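Local structure of enoyl-acyl carrier protein reductase (Uncultured bacterium, 6KIA) at residues 26-29 / 34-37; 38-43 / 409-414; 50-55 / 63-68. The protein probably catalyses the NADH-dependent reduction of enoyl-acyl carrier protein thioesters, the closing reduction of each cycle of fatty-acid elongation. All blocks are in the same frame, centred on the assembly; numbering follows the deposited sequence.

Contact 1 of 3, residues 26-29 / 34-37. With NAI (1,4-dihydronicotinamide adenine dinucleotide), chain D.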
loop_
_atom_site.group_PDB
_atom_site.type_symbol
_atom_site.label_atom_id
_atom_site.label_comp_id
_atom_site.label_asym_id
_atom_site.label_seq_id
_atom_site.Cartn_x
_atom_site.Cartn_y
_atom_site.Cartn_z
ATOM N N GLY A 26 -11.146 -2.237 2.568
ATOM C CA GLY A 26 -10.140 -3.132 2.011
ATOM C C GLY A 26 -10.131 -4.383 2.872
ATOM O O GLY A 26 -10.756 -4.397 3.938
ATOM N N GLU A 27 -9.425 -5.432 2.437
ATOM C CA GLU A 27 -9.336 -6.652 3.239
ATOM C C GLU A 27 -8.027 -6.708 4.008
ATOM O O GLU A 27 -7.012 -6.174 3.564
ATOM C CB GLU A 27 -9.488 -7.906 2.365
ATOM C CG GLU A 27 -10.865 -8.020 1.710
ATOM C CD GLU A 27 -11.084 -9.346 1.010
ATOM O OE1 GLU A 27 -10.100 -9.944 0.505
ATOM O OE2 GLU A 27 -12.240 -9.821 1.019
ATOM N N LEU A 28 -8.082 -7.332 5.184
ATOM C CA LEU A 28 -6.957 -7.430 6.090
ATOM C C LEU A 28 -6.226 -8.750 5.858
ATOM O O LEU A 28 -6.846 -9.826 5.934
ATOM C CB LEU A 28 -7.447 -7.347 7.539
ATOM C CG LEU A 28 -6.335 -7.369 8.574
ATOM C CD1 LEU A 28 -5.495 -6.091 8.453
ATOM C CD2 LEU A 28 -6.979 -7.452 9.969
ATOM N N PHE A 29 -4.929 -8.676 5.556
ATOM C CA PHE A 29 -4.099 -9.877 5.372
ATOM C C PHE A 29 -2.941 -9.835 6.336
ATOM O O PHE A 29 -2.544 -8.760 6.750
ATOM C CB PHE A 29 -3.548 -9.979 3.948
ATOM C CG PHE A 29 -4.610 -10.146 2.910
ATOM C CD1 PHE A 29 -5.208 -11.375 2.712
ATOM C CD2 PHE A 29 -5.015 -9.077 2.131
ATOM C CE1 PHE A 29 -6.196 -11.530 1.754
ATOM C CE2 PHE A 29 -6.000 -9.234 1.163
ATOM C CZ PHE A 29 -6.590 -10.459 0.984
ATOM N N ALA A 34 -2.378 -2.347 7.072
ATOM C CA ALA A 34 -3.564 -2.003 7.850
ATOM C C ALA A 34 -3.550 -2.604 9.254
ATOM O O ALA A 34 -4.229 -2.082 10.151
ATOM C CB ALA A 34 -4.841 -2.462 7.111
ATOM N N ASN A 35 -2.803 -3.696 9.439
ATOM C CA ASN A 35 -2.684 -4.295 10.783
ATOM C C ASN A 35 -2.290 -3.262 11.826
ATOM O O ASN A 35 -2.829 -3.280 12.931
ATOM C CB ASN A 35 -1.684 -5.449 10.796
ATOM C CG ASN A 35 -2.246 -6.688 10.162
ATOM O OD1 ASN A 35 -3.103 -7.375 10.742
ATOM N ND2 ASN A 35 -1.827 -6.953 8.937
ATOM N N GLY A 36 -1.338 -2.384 11.508
ATOM C CA GLY A 36 -0.934 -1.375 12.488
ATOM C C GLY A 36 -2.100 -0.488 12.924
ATOM O O GLY A 36 -2.296 -0.174 14.113
ATOM N N LEU A 37 -2.857 -0.029 11.935
ATOM C CA LEU A 37 -3.902 0.954 12.179
ATOM C C LEU A 37 -5.099 0.331 12.882
ATOM O O LEU A 37 -5.636 0.885 13.846
ATOM C CB LEU A 37 -4.323 1.592 10.849
ATOM C CG LEU A 37 -5.463 2.615 10.898
ATOM C CD1 LEU A 37 -5.175 3.703 11.929
ATOM C CD2 LEU A 37 -5.637 3.227 9.527
HETATM P PA NAI D . -1.945 -6.219 1.155
HETATM O O1A NAI D . -2.067 -6.749 2.550
HETATM O O2A NAI D . -1.892 -7.238 0.034
HETATM O O5B NAI D . -3.131 -5.181 0.946
HETATM C C5B NAI D . -3.687 -5.001 -0.341
HETATM C C4B NAI D . -5.067 -4.335 -0.051
HETATM O O4B NAI D . -5.652 -3.991 -1.447
HETATM C C3B NAI D . -5.894 -5.125 0.533
HETATM O O3B NAI D . -6.713 -4.427 1.558
HETATM C C2B NAI D . -6.863 -5.696 -0.680
HETATM O O2B NAI D . -8.108 -6.233 -0.101
HETATM C C1B NAI D . -7.026 -4.669 -1.440
HETATM N N9A NAI D . -7.194 -5.059 -2.855
HETATM C C8A NAI D . -6.400 -5.628 -3.779
HETATM N N7A NAI D . -7.099 -5.751 -4.905
HETATM C C5A NAI D . -8.336 -5.247 -4.682
HETATM C C6A NAI D . -9.403 -5.169 -5.564
HETATM N N6A NAI D . -9.585 -5.557 -6.935
HETATM N N1A NAI D . -10.552 -4.630 -5.123
HETATM C C2A NAI D . -10.655 -4.184 -3.832
HETATM N N3A NAI D . -9.586 -4.260 -2.954
HETATM C C4A NAI D . -8.417 -4.811 -3.409
HETATM O O3 NAI D . -0.572 -5.313 0.979
HETATM P PN NAI D . -0.236 -3.836 1.536
HETATM O O1N NAI D . -0.382 -3.793 3.025
HETATM O O2N NAI D . 1.184 -3.595 1.049
HETATM O O5D NAI D . -1.256 -2.827 0.839
HETATM C C5D NAI D . -2.087 -1.968 1.602
HETATM C C4D NAI D . -1.842 -0.523 1.113
HETATM O O4D NAI D . -0.630 -0.154 1.479
HETATM C C3D NAI D . -1.847 -0.461 -0.413
HETATM O O3D NAI D . -2.624 0.585 -0.891
HETATM C C2D NAI D . -0.359 -0.169 -0.710
HETATM O O2D NAI D . -0.239 0.403 -2.061
HETATM C C1D NAI D . 0.005 0.628 0.260
HETATM N N1N NAI D . 1.454 0.701 0.449
HETATM C C2N NAI D . 2.251 -0.423 0.426
HETATM C C3N NAI D . 3.641 -0.294 0.551
HETATM C C7N NAI D . 4.550 -1.523 0.567
HETATM O O7N NAI D . 5.755 -1.412 0.360
HETATM N N7N NAI D . 3.978 -2.794 0.834
HETATM C C4N NAI D . 4.244 0.944 0.722
HETATM C C5N NAI D . 3.420 2.073 0.796
HETATM C C6N NAI D . 2.034 1.942 0.654
#
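Leu28 lays its CD1 methyl against the side-chain amide of Asn35, with CD1 to OD1 at 3.6 Å, and on CB of Ala34 at 3.9 Å. This is the turn from the first strand into the first helix of a Rossmann-type beta-alpha-beta unit, where strand 21-25 gives way to the loop that receives the dinucleotide and then to helix 34-43. With CG trans to the backbone N (chi1 -177°), Leu28 sends its branches toward the start of the helix, meeting the Asn35 side chain at a slant.

The amide it touches has a second task. Asn35 ND2 donates to Phe29 O at 2.9 Å, and this carbonyl lies close to the amide plane. The same nitrogen also bonds to Gly32 O, its stronger partner, so two carbonyls of the loop hold the amide's rotation and tie the loop to the helix.

On the nucleotide side, the Phe29 ring presents an edge to the pyrophosphate of NADH, CD2 lying 3.8 Å from O1A, while its CE2 comes near the adenosine ribose. Within this segment the hydrogen bonds to that ribose come from the backbone of Glu27. The Glu27 N-H points to O2B (3.0 Å), and the neighbouring hydroxyl completes a two-point grip: NAI O3B donates to Glu27 O across just 2.7 Å.

Contact 2 of 3, residues 38-43 / 409-414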
loop_
_atom_site.group_PDB
_atom_site.type_symbol
_atom_site.label_atom_id
_atom_site.label_comp_id
_atom_site.label_asym_id
_atom_site.label_seq_id
_atom_site.Cartn_x
_atom_site.Cartn_y
_atom_site.Cartn_z
ATOM N N ILE A 38 -5.517 -0.832 12.408
ATOM C CA ILE A 38 -6.691 -1.459 12.973
ATOM C C ILE A 38 -6.441 -1.847 14.441
ATOM O O ILE A 38 -7.335 -1.666 15.290
ATOM C CB ILE A 38 -7.156 -2.649 12.124
ATOM C CG1 ILE A 38 -8.608 -2.967 12.484
ATOM C CG2 ILE A 38 -6.273 -3.847 12.312
ATOM C CD1 ILE A 38 -9.275 -3.904 11.504
ATOM N N ASN A 39 -5.220 -2.258 14.773
ATOM C CA ASN A 39 -4.958 -2.589 16.169
ATOM C C ASN A 39 -5.110 -1.349 17.042
ATOM O O ASN A 39 -5.633 -1.415 18.177
ATOM C CB ASN A 39 -3.553 -3.170 16.350
ATOM C CG ASN A 39 -3.366 -4.503 15.637
ATOM O OD1 ASN A 39 -4.332 -5.181 15.281
ATOM N ND2 ASN A 39 -2.117 -4.893 15.455
ATOM N N GLU A 40 -4.723 -0.194 16.499
ATOM C CA GLU A 40 -4.889 1.051 17.244
ATOM C C GLU A 40 -6.363 1.324 17.475
ATOM O O GLU A 40 -6.809 1.669 18.598
ATOM C CB GLU A 40 -4.236 2.222 16.508
ATOM C CG GLU A 40 -2.739 2.118 16.576
ATOM C CD GLU A 40 -2.232 2.389 17.972
ATOM O OE1 GLU A 40 -2.767 3.307 18.632
ATOM O OE2 GLU A 40 -1.378 1.624 18.440
ATOM N N ALA A 41 -7.129 1.145 16.410
ATOM C CA ALA A 41 -8.557 1.394 16.521
ATOM C C ALA A 41 -9.170 0.447 17.545
ATOM O O ALA A 41 -10.055 0.842 18.326
ATOM C CB ALA A 41 -9.221 1.228 15.177
ATOM N N ARG A 42 -8.683 -0.793 17.562
ATOM C CA ARG A 42 -9.227 -1.791 18.480
ATOM C C ARG A 42 -8.889 -1.358 19.898
ATOM O O ARG A 42 -9.756 -1.394 20.780
ATOM C CB ARG A 42 -8.683 -3.198 18.166
ATOM C CG ARG A 42 -9.388 -4.333 18.904
ATOM C CD ARG A 42 -9.068 -5.720 18.325
ATOM N NE ARG A 42 -9.521 -5.897 16.945
ATOM C CZ ARG A 42 -8.730 -5.858 15.876
ATOM N NH1 ARG A 42 -7.427 -5.655 16.010
ATOM N NH2 ARG A 42 -9.245 -6.034 14.668
ATOM N N ASP A 43 -7.652 -0.903 20.134
ATOM C CA ASP A 43 -7.279 -0.633 21.529
ATOM C C ASP A 43 -7.900 0.665 22.030
ATOM O O ASP A 43 -7.994 0.881 23.236
ATOM C CB ASP A 43 -5.754 -0.570 21.726
ATOM C CG ASP A 43 -5.027 -1.775 21.180
ATOM O OD1 ASP A 43 -5.590 -2.892 21.206
ATOM O OD2 ASP A 43 -3.846 -1.611 20.785
ATOM N N LEU A 409 0.932 6.476 14.411
ATOM C CA LEU A 409 1.112 7.706 13.661
ATOM C C LEU A 409 -0.147 8.063 12.865
ATOM O O LEU A 409 -0.630 9.188 12.962
ATOM C CB LEU A 409 2.311 7.599 12.708
ATOM C CG LEU A 409 3.685 7.697 13.396
ATOM C CD1 LEU A 409 4.819 7.432 12.402
ATOM C CD2 LEU A 409 3.867 9.050 14.077
ATOM N N MET A 410 -0.672 7.126 12.073
ATOM C CA MET A 410 -1.839 7.421 11.258
ATOM C C MET A 410 -3.078 7.597 12.152
ATOM O O MET A 410 -3.874 8.523 11.942
ATOM C CB MET A 410 -2.061 6.329 10.229
ATOM C CG MET A 410 -0.929 6.278 9.200
ATOM S SD MET A 410 -1.092 4.893 8.065
ATOM C CE MET A 410 -2.665 5.240 7.237
ATOM N N PHE A 411 -3.205 6.746 13.172
ATOM C CA PHE A 411 -4.391 6.802 14.037
ATOM C C PHE A 411 -4.473 8.144 14.752
ATOM O O PHE A 411 -5.545 8.777 14.797
ATOM C CB PHE A 411 -4.380 5.654 15.054
ATOM C CG PHE A 411 -5.652 5.572 15.865
ATOM C CD1 PHE A 411 -6.842 5.179 15.283
ATOM C CD2 PHE A 411 -5.643 5.929 17.207
ATOM C CE1 PHE A 411 -8.036 5.137 16.051
ATOM C CE2 PHE A 411 -6.814 5.882 17.976
ATOM C CZ PHE A 411 -8.003 5.476 17.391
ATOM N N HIS A 412 -3.346 8.612 15.297
ATOM C CA HIS A 412 -3.371 9.874 16.034
ATOM C C HIS A 412 -3.361 11.103 15.116
ATOM O O HIS A 412 -4.053 12.086 15.395
ATOM C CB HIS A 412 -2.210 9.931 17.041
ATOM C CG HIS A 412 -2.373 8.997 18.200
ATOM N ND1 HIS A 412 -3.456 9.057 19.053
ATOM C CD2 HIS A 412 -1.575 8.008 18.674
ATOM C CE1 HIS A 412 -3.325 8.137 19.994
ATOM N NE2 HIS A 412 -2.199 7.482 19.782
ATOM N N GLU A 413 -2.606 11.066 14.016
ATOM C CA GLU A 413 -2.633 12.189 13.103
ATOM C C GLU A 413 -4.046 12.387 12.545
ATOM O O GLU A 413 -4.474 13.517 12.307
ATOM C CB GLU A 413 -1.638 11.985 11.962
ATOM C CG GLU A 413 -1.460 13.204 11.048
ATOM C CD GLU A 413 -0.871 14.416 11.775
ATOM O OE1 GLU A 413 -0.288 14.266 12.875
ATOM O OE2 GLU A 413 -0.965 15.523 11.219
ATOM N N SER A 414 -4.774 11.297 12.325
ATOM C CA SER A 414 -6.121 11.456 11.769
ATOM C C SER A 414 -7.086 12.130 12.732
ATOM O O SER A 414 -8.094 12.650 12.297
ATOM C CB SER A 414 -6.700 10.129 11.304
ATOM O OG SER A 414 -5.933 9.580 10.236
#
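Phe411 turns one face of its ring to the backbone of helix 34-43, so that the ring meets peptide atoms as well as side chains. The carbonyl carbon of Glu40 stands over the ring centre, and Ala41 N lies above the same face but nearer the rim. Around this, Glu40 CB touches Phe411 CG at 3.7 Å, and Ala41 CA comes within 3.8 Å of Phe411 CE1. The segment axes come within 9.4 Å at their closest, at an angle of 54°.

What aims the ring is its first torsion: CG lies trans to the backbone N (chi1 -173°), which carries the phenyl group toward Glu40 and Ala41, its ring meeting the Glu40 side chain at a slant. The Glu40 chain bends at its second torsion, bringing OE1 beside the ring margin near CD2. His412 NE2 is 4.4 Å from Glu40 OE1, too far for a bond, though the carboxylate would probably favour a protonated imidazole. The other ring nitrogen, His412 ND1, is already held by Ser13 O.

Farther out, Met410 O of helix 394-413 accepts from Ser414 N and, on the opposite face of its plane, from Ser414 OG at 2.9 Å. Phe16 meets the Phe411 ring, and Met410 rests on Tyr286 of strand 283-287. The contact thus joins helix 34-43, where Ala41 leans on Phe22 of strand 21-25, to the late helix 394-413, itself packed through Leu409 on helix 426-436.

Contact 3 of 3, residues 50-55 / 63-68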
loop_
_atom_site.group_PDB
_atom_site.type_symbol
_atom_site.label_atom_id
_atom_site.label_comp_id
_atom_site.label_asym_id
_atom_site.label_seq_id
_atom_site.Cartn_x
_atom_site.Cartn_y
_atom_site.Cartn_z
ATOM N N GLY A 50 -15.780 -3.916 8.540
ATOM C CA GLY A 50 -15.035 -4.007 7.301
ATOM C C GLY A 50 -15.840 -4.466 6.101
ATOM O O GLY A 50 -16.986 -4.925 6.207
ATOM N N ILE A 51 -15.225 -4.356 4.929
ATOM C CA ILE A 51 -15.809 -4.846 3.696
ATOM C C ILE A 51 -15.170 -6.166 3.284
ATOM O O ILE A 51 -14.160 -6.597 3.858
ATOM C CB ILE A 51 -15.673 -3.797 2.550
ATOM C CG1 ILE A 51 -14.212 -3.468 2.216
ATOM C CG2 ILE A 51 -16.364 -2.491 2.951
ATOM C CD1 ILE A 51 -13.543 -4.375 1.191
ATOM N N THR A 52 -15.758 -6.805 2.285
ATOM C CA THR A 52 -15.145 -7.973 1.655
ATOM C C THR A 52 -15.152 -7.720 0.150
ATOM O O THR A 52 -16.000 -6.976 -0.349
ATOM C CB THR A 52 -15.908 -9.285 2.000
ATOM O OG1 THR A 52 -15.357 -10.389 1.270
ATOM C CG2 THR A 52 -17.367 -9.159 1.633
ATOM N N VAL A 53 -14.209 -8.306 -0.575
ATOM C CA VAL A 53 -14.265 -8.209 -2.027
ATOM C C VAL A 53 -15.089 -9.361 -2.597
ATOM O O VAL A 53 -15.332 -9.430 -3.800
ATOM C CB VAL A 53 -12.862 -8.205 -2.662
ATOM C CG1 VAL A 53 -12.092 -6.970 -2.212
ATOM C CG2 VAL A 53 -12.110 -9.497 -2.322
ATOM N N GLY A 54 -15.533 -10.258 -1.722
ATOM C CA GLY A 54 -16.315 -11.408 -2.145
ATOM C C GLY A 54 -15.420 -12.465 -2.759
ATOM O O GLY A 54 -14.201 -12.418 -2.597
ATOM N N ARG A 55 -16.014 -13.432 -3.451
ATOM C CA ARG A 55 -15.214 -14.458 -4.109
ATOM C C ARG A 55 -15.756 -14.701 -5.512
ATOM O O ARG A 55 -16.843 -14.243 -5.864
ATOM C CB ARG A 55 -15.227 -15.765 -3.305
ATOM C CG ARG A 55 -14.884 -15.583 -1.840
ATOM C CD ARG A 55 -13.396 -15.432 -1.585
ATOM N NE ARG A 55 -13.164 -15.128 -0.176
ATOM C CZ ARG A 55 -13.054 -16.040 0.781
ATOM N NH1 ARG A 55 -13.133 -17.332 0.484
ATOM N NH2 ARG A 55 -12.859 -15.659 2.037
ATOM N N ARG A 63 -19.416 -13.353 -6.065
ATOM C CA ARG A 63 -20.422 -13.799 -5.112
ATOM C C ARG A 63 -20.103 -13.306 -3.703
ATOM O O ARG A 63 -18.945 -13.048 -3.358
ATOM C CB ARG A 63 -20.541 -15.327 -5.128
ATOM C CG ARG A 63 -19.336 -16.070 -4.558
ATOM C CD ARG A 63 -19.718 -17.489 -4.152
ATOM N NE ARG A 63 -18.569 -18.282 -3.726
ATOM C CZ ARG A 63 -18.072 -18.276 -2.491
ATOM N NH1 ARG A 63 -18.608 -17.508 -1.551
ATOM N NH2 ARG A 63 -17.026 -19.034 -2.193
ATOM N N ALA A 64 -21.142 -13.176 -2.885
ATOM C CA ALA A 64 -20.951 -12.814 -1.499
ATOM C C ALA A 64 -20.351 -14.002 -0.757
ATOM O O ALA A 64 -20.347 -15.136 -1.258
ATOM C CB ALA A 64 -22.260 -12.380 -0.863
ATOM N N LEU A 65 -19.823 -13.731 0.426
ATOM C CA LEU A 65 -19.243 -14.773 1.255
ATOM C C LEU A 65 -20.337 -15.694 1.773
ATOM O O LEU A 65 -21.461 -15.258 2.041
ATOM C CB LEU A 65 -18.490 -14.158 2.428
ATOM C CG LEU A 65 -17.323 -13.224 2.096
ATOM C CD1 LEU A 65 -16.607 -12.834 3.365
ATOM C CD2 LEU A 65 -16.371 -13.918 1.145
ATOM N N THR A 66 -19.995 -16.964 1.932
ATOM C CA THR A 66 -20.880 -17.913 2.591
ATOM C C THR A 66 -20.839 -17.636 4.084
ATOM O O THR A 66 -20.009 -16.854 4.556
ATOM C CB THR A 66 -20.464 -19.364 2.311
ATOM O OG1 THR A 66 -19.195 -19.620 2.931
ATOM C CG2 THR A 66 -20.341 -19.586 0.825
ATOM N N ALA A 67 -21.748 -18.261 4.821
ATOM C CA ALA A 67 -21.808 -18.117 6.267
ATOM C C ALA A 67 -20.480 -18.475 6.922
ATOM O O ALA A 67 -19.992 -17.748 7.795
ATOM C CB ALA A 67 -22.930 -18.980 6.836
ATOM N N GLU A 68 -19.907 -19.596 6.491
ATOM C CA GLU A 68 -18.625 -20.073 6.997
ATOM C C GLU A 68 -17.493 -19.099 6.675
ATOM O O GLU A 68 -16.702 -18.711 7.551
ATOM C CB GLU A 68 -18.323 -21.446 6.395
ATOM C CG GLU A 68 -16.851 -21.823 6.362
ATOM C CD GLU A 68 -16.588 -23.040 5.494
ATOM O OE1 GLU A 68 -17.565 -23.693 5.065
ATOM O OE2 GLU A 68 -15.404 -23.331 5.226
#
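Arg55 begins its contact at CB, which sits over the centre of one face of the Arg63 guanidinium, 3.9 Å from Arg63 CZ. One bond further, CG meets the CD2 methyl of Leu65 at 3.7 Å. The chain bends here (chi2 -79°) and folds back over the leucine, so that NE is also 3.7 Å from Leu65 CD2, and this methyl lies against one face of the Arg55 guanidinium, near CZ and NH2.

Beneath these side chains the backbones form a single antiparallel bridge, with Arg55 and Arg63 as a hydrogen-bonded pair. Arg55 N donates to Arg63 O at 3.0 Å and Arg63 N returns a bond to Arg55 O at 2.7 Å, binding strand 62-63 to strand 47-56. Leu65 CD1 meets Thr52 OG1 at 3.5 Å, the two side chains reaching tip to tip. The same oxygen accepts from Gly54 N, forming an ST turn just before the paired residues.

The guanidinium planes are turned 51° from each other, with Arg55 NH1 and Arg63 NH2 5.0 Å apart. Arg63 NH1 donates to Ala64 O and forms a salt bridge with Glu69 OE1, while Glu69 OE2 makes a long, weak ion pair with Arg55. Glu69 OE1 also accepts from the N-H of Thr66, the N-cap of helix 67-77. The paired backbones fasten strand 62-63 to strand 47-56, and one carboxylate, Glu69, probably offsets the like charges of the two arginines that cross here.

In the fold
The three contacts trace one beta-alpha-beta unit and its surroundings. Contacts 1 and 2 share helix 34-43, with centres about 12 Å apart, and Leu37 bridges them, its CD1 lying 3.8 Å from Phe411 CB. Contact 3, centred about 16 Å from contact 1, is joined to it by Glu27: OE2 probably hydrogen-bonds Val53 N at 3.0 Å and Thr52 OG1 at 3.2 Å, so the residue whose backbone holds the adenosine ribose also ties the loop after strand 21-25 to strand 47-56 at Thr52 and Val53. Val53 itself touches NADH. Contacts 2 and 3 do not touch, their nearest atoms being about 7 Å apart; contact 1 lies at the cofactor and links both.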